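Local coordinates for Non-structural protein 3 (Porcine deltacoronavirus, PDB 6LN0) that probably binds ADP-ribose through its macro domain and processes the viral polyprotein through a papain-like protease domain, as its relatives do, at residues P34-A37 with Q38-G42; K56-E59 with Y60-V64. All coordinates share one frame; numbering follows the deposited sequence.

Interaction 1. Residues P34-A37 with Q38-G42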
# COMPACT_ATOMS: atom_id res chain seq x y z
N PRO A 34 -23.48 5.43 37.16
CA PRO A 34 -22.79 4.20 37.58
C PRO A 34 -22.90 4.04 39.09
O PRO A 34 -22.29 4.78 39.86
CB PRO A 34 -21.34 4.44 37.12
CG PRO A 34 -21.38 5.68 36.25
CD PRO A 34 -22.52 6.49 36.82
N ALA A 35 -23.68 3.05 39.51
CA ALA A 35 -24.27 3.03 40.83
C ALA A 35 -23.96 1.72 41.52
O ALA A 35 -23.43 0.78 40.91
CB ALA A 35 -25.79 3.23 40.75
N ASN A 36 -24.29 1.66 42.80
CA ASN A 36 -24.27 0.41 43.54
C ASN A 36 -25.71 -0.09 43.68
O ASN A 36 -26.65 0.66 43.45
CB ASN A 36 -23.63 0.58 44.92
CG ASN A 36 -24.37 1.58 45.78
OD1 ASN A 36 -25.45 1.29 46.30
ND2 ASN A 36 -23.79 2.77 45.95
N ALA A 37 -25.85 -1.36 44.04
CA ALA A 37 -27.18 -1.95 44.12
C ALA A 37 -28.11 -1.21 45.08
O ALA A 37 -29.33 -1.30 44.93
CB ALA A 37 -27.09 -3.42 44.54
N GLN A 38 -27.56 -0.47 46.05
CA GLN A 38 -28.35 0.27 47.03
C GLN A 38 -28.55 1.73 46.65
O GLN A 38 -29.11 2.49 47.44
CB GLN A 38 -27.71 0.20 48.41
CG GLN A 38 -28.23 -0.93 49.26
CD GLN A 38 -27.60 -2.25 48.87
OE1 GLN A 38 -26.53 -2.29 48.24
NE2 GLN A 38 -28.25 -3.35 49.24
N LEU A 39 -28.09 2.14 45.46
CA LEU A 39 -28.31 3.50 44.94
C LEU A 39 -28.00 4.56 45.99
O LEU A 39 -28.55 5.66 45.97
CB LEU A 39 -29.74 3.67 44.41
CG LEU A 39 -30.16 2.56 43.44
CD1 LEU A 39 -31.68 2.41 43.41
CD2 LEU A 39 -29.58 2.79 42.05
N THR A 40 -27.09 4.25 46.90
CA THR A 40 -26.69 5.21 47.90
C THR A 40 -26.14 6.49 47.28
O THR A 40 -26.09 7.52 47.96
CB THR A 40 -25.64 4.58 48.83
OG1 THR A 40 -24.37 4.55 48.16
CG2 THR A 40 -26.03 3.16 49.18
N ASN A 41 -25.74 6.46 46.01
CA ASN A 41 -25.06 7.58 45.37
C ASN A 41 -23.96 8.14 46.27
O ASN A 41 -23.88 9.35 46.53
CB ASN A 41 -26.05 8.67 44.96
CG ASN A 41 -26.90 8.26 43.79
OD1 ASN A 41 -26.39 8.06 42.68
ND2 ASN A 41 -28.19 8.14 44.01
N GLY A 42 -23.11 7.24 46.77
CA GLY A 42 -22.01 7.56 47.66
C GLY A 42 -21.06 8.63 47.15
O GLY A 42 -20.87 9.66 47.80
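Asn-36 is joined to Thr-40 and Leu-39 by two good hydrogen bonds, one from its side chain and one from its backbone. ND2 of Asn-36 donates to OG1 of Thr-40 at 2.9 Å, and the hydroxyl lies slightly tilted from the amide plane. Leu-39 N donates to Asn-36 O at 2.9 Å and closes a type I beta turn, Asn-36 to Leu-39. This turn belongs to the loop between strand 29-34 and helix 44-53 of the macro domain. The Asn-Pro-Ala-Asn sequence, with a run of glycines starting at Gly-42, resembles the loop that lines the ADP-ribose pocket in related macro domains.

The amide of Asn-36 also spans the turn. Its CG sits between the backbone N and carbonyl carbon (chi1 61°), which brings OD1 back over the following peptides. Asn-36 OD1 takes a weak, bent bond from Gln-38 N at 2.8 Å, in the manner of an Asx turn. A second weak bond, long but straight, reaches Asn-36 OD1 from Thr-40 N at 3.4 Å. Both ends of the amide are therefore engaged, which should fix its rotation. The side chains of Asn-36 and Thr-40 cross at about a right angle, and the Thr-40 methyl CG2 lies 3.5 Å from Asn-36 OD1.

Leu-39 is buried and packs on Cys-61 and Val-64 of helix 55-64. Within the loop, Leu-39 CD2 meets Ala-35 CB at 4.0 Å.

Interaction 2. Residues K56-E59 with Y60-V64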
# COMPACT_ATOMS: atom_id res chain seq x y z
N LYS A 56 -35.76 14.71 46.10
CA LYS A 56 -36.83 13.77 45.78
C LYS A 56 -36.31 12.64 44.89
O LYS A 56 -36.76 11.49 45.00
CB LYS A 56 -38.01 14.50 45.13
CG LYS A 56 -38.77 15.47 46.07
CD LYS A 56 -39.86 14.75 46.89
CE LYS A 56 -40.53 15.66 47.92
NZ LYS A 56 -40.37 15.15 49.32
N TYR A 57 -35.33 12.93 44.03
CA TYR A 57 -34.67 11.86 43.30
C TYR A 57 -34.07 10.84 44.26
O TYR A 57 -34.31 9.63 44.13
CB TYR A 57 -33.61 12.44 42.36
CG TYR A 57 -32.58 11.45 41.88
CD1 TYR A 57 -32.84 10.63 40.78
CD2 TYR A 57 -31.35 11.33 42.51
CE1 TYR A 57 -31.91 9.72 40.35
CE2 TYR A 57 -30.41 10.42 42.08
CZ TYR A 57 -30.70 9.62 41.00
OH TYR A 57 -29.75 8.72 40.59
N GLN A 58 -33.32 11.31 45.27
CA GLN A 58 -32.67 10.38 46.19
C GLN A 58 -33.67 9.58 47.01
O GLN A 58 -33.40 8.41 47.34
CB GLN A 58 -31.70 11.13 47.11
CG GLN A 58 -30.88 10.20 48.00
CD GLN A 58 -30.18 9.12 47.20
OE1 GLN A 58 -29.36 9.42 46.33
NE2 GLN A 58 -30.51 7.86 47.49
N GLU A 59 -34.82 10.18 47.37
CA GLU A 59 -35.82 9.44 48.15
C GLU A 59 -36.44 8.32 47.33
O GLU A 59 -36.67 7.22 47.84
CB GLU A 59 -36.92 10.38 48.66
CG GLU A 59 -36.43 11.76 49.08
CD GLU A 59 -37.52 12.65 49.69
OE1 GLU A 59 -37.16 13.52 50.53
OE2 GLU A 59 -38.71 12.52 49.31
N TYR A 60 -36.74 8.59 46.05
CA TYR A 60 -37.30 7.53 45.22
C TYR A 60 -36.31 6.39 45.05
O TYR A 60 -36.70 5.22 45.08
CB TYR A 60 -37.75 8.09 43.86
CG TYR A 60 -38.21 6.99 42.94
CD1 TYR A 60 -39.32 6.22 43.25
CD2 TYR A 60 -37.48 6.68 41.80
CE1 TYR A 60 -39.72 5.18 42.43
CE2 TYR A 60 -37.86 5.64 40.96
CZ TYR A 60 -38.98 4.90 41.27
OH TYR A 60 -39.34 3.87 40.43
N CYS A 61 -35.01 6.69 44.95
CA CYS A 61 -34.02 5.62 44.88
C CYS A 61 -34.05 4.74 46.13
O CYS A 61 -33.89 3.51 46.04
CB CYS A 61 -32.61 6.19 44.67
SG CYS A 61 -32.36 6.97 43.06
N ASN A 62 -34.22 5.35 47.32
CA ASN A 62 -34.24 4.55 48.55
C ASN A 62 -35.48 3.66 48.61
O ASN A 62 -35.39 2.51 49.07
CB ASN A 62 -34.18 5.45 49.79
CG ASN A 62 -32.99 6.37 49.79
OD1 ASN A 62 -31.91 6.02 49.31
ND2 ASN A 62 -33.18 7.58 50.30
N SER A 63 -36.63 4.18 48.18
CA SER A 63 -37.84 3.36 48.05
C SER A 63 -37.54 2.04 47.33
O SER A 63 -37.86 0.96 47.84
CB SER A 63 -38.91 4.12 47.26
OG SER A 63 -38.94 5.48 47.65
N VAL A 64 -36.93 2.13 46.14
CA VAL A 64 -36.75 0.93 45.30
C VAL A 64 -35.52 0.13 45.70
O VAL A 64 -35.39 -1.03 45.28
CB VAL A 64 -36.82 1.35 43.82
CG1 VAL A 64 -38.17 1.99 43.55
CG2 VAL A 64 -35.72 2.33 43.43
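Lys-56 O accepts from Tyr-60 N, and the same i to i+4 pattern links Tyr-57 with Cys-61, Gln-58 with Asn-62 and Glu-59 with Ser-63, so this is regular alpha helix. The four residue pairs lie on helix 55-64 of the macro domain.

On the buried side, Cys-61 SG rests over one face of the Tyr-57 ring. Cys-61 SG is 4.0 Å from the Tyr-57 ring centroid and 20° off the ring normal, a sulfur-aromatic contact. The sulfur is offset toward the hydroxyl end of the ring, with Tyr-57 CZ nearest to Cys-61 SG at 3.7 Å. Tyr-57 CG is anti to the backbone N (chi1 162°), and the phenol OH reaches His-88 for its hydrogen bond.

Gln-58 bends at chi2 and crosses Asn-62 at about a right angle. Gln-58 NE2 donates to Asn-62 OD1 at 2.9 Å. The acceptor lies in the Gln-58 amide plane, but the donor stands above the carbonyl plane of Asn-62. The amide planes are 34° apart.

Glu-59 O receives two bonds from Ser-63, from N at 3.1 Å and from OG at 2.9 Å. Three residues before Glu-59, Lys-56 puts NZ 3.1 Å from Glu-59 OE2 in a salt bridge, on the syn side but tilted from the carboxylate plane.

The chemistry divides by face: sulfur and aromatic ring lie on the buried one, while Lys-56, Glu-59, Asn-62 and Ser-63 meet their polar partners along the exposed one.

In the fold
Interactions 1 and 2 are neighbours in the macro domain, with centres about 11 Å apart. The loop 34-42 comes first in the chain, and helix 55-64 then packs against it. Asn-41 ND2 probably donates to Gln-58 OE1 at 2.9 Å. Asn-41 ND2 also lies 3.7 Å from Tyr-57 CE2. Gln-58 thus serves both contacts, since its NE2 also makes a weak bond to Leu-39 O at 3.3 Å. Leu-39 CD1 comes within 3.6 Å of Cys-61 O. The helix therefore backs the loop that probably borders the ADP-ribose pocket. The zinc ion, held by Cys-334, Cys-335, Cys-360 and Cys-363, takes no part in either contact.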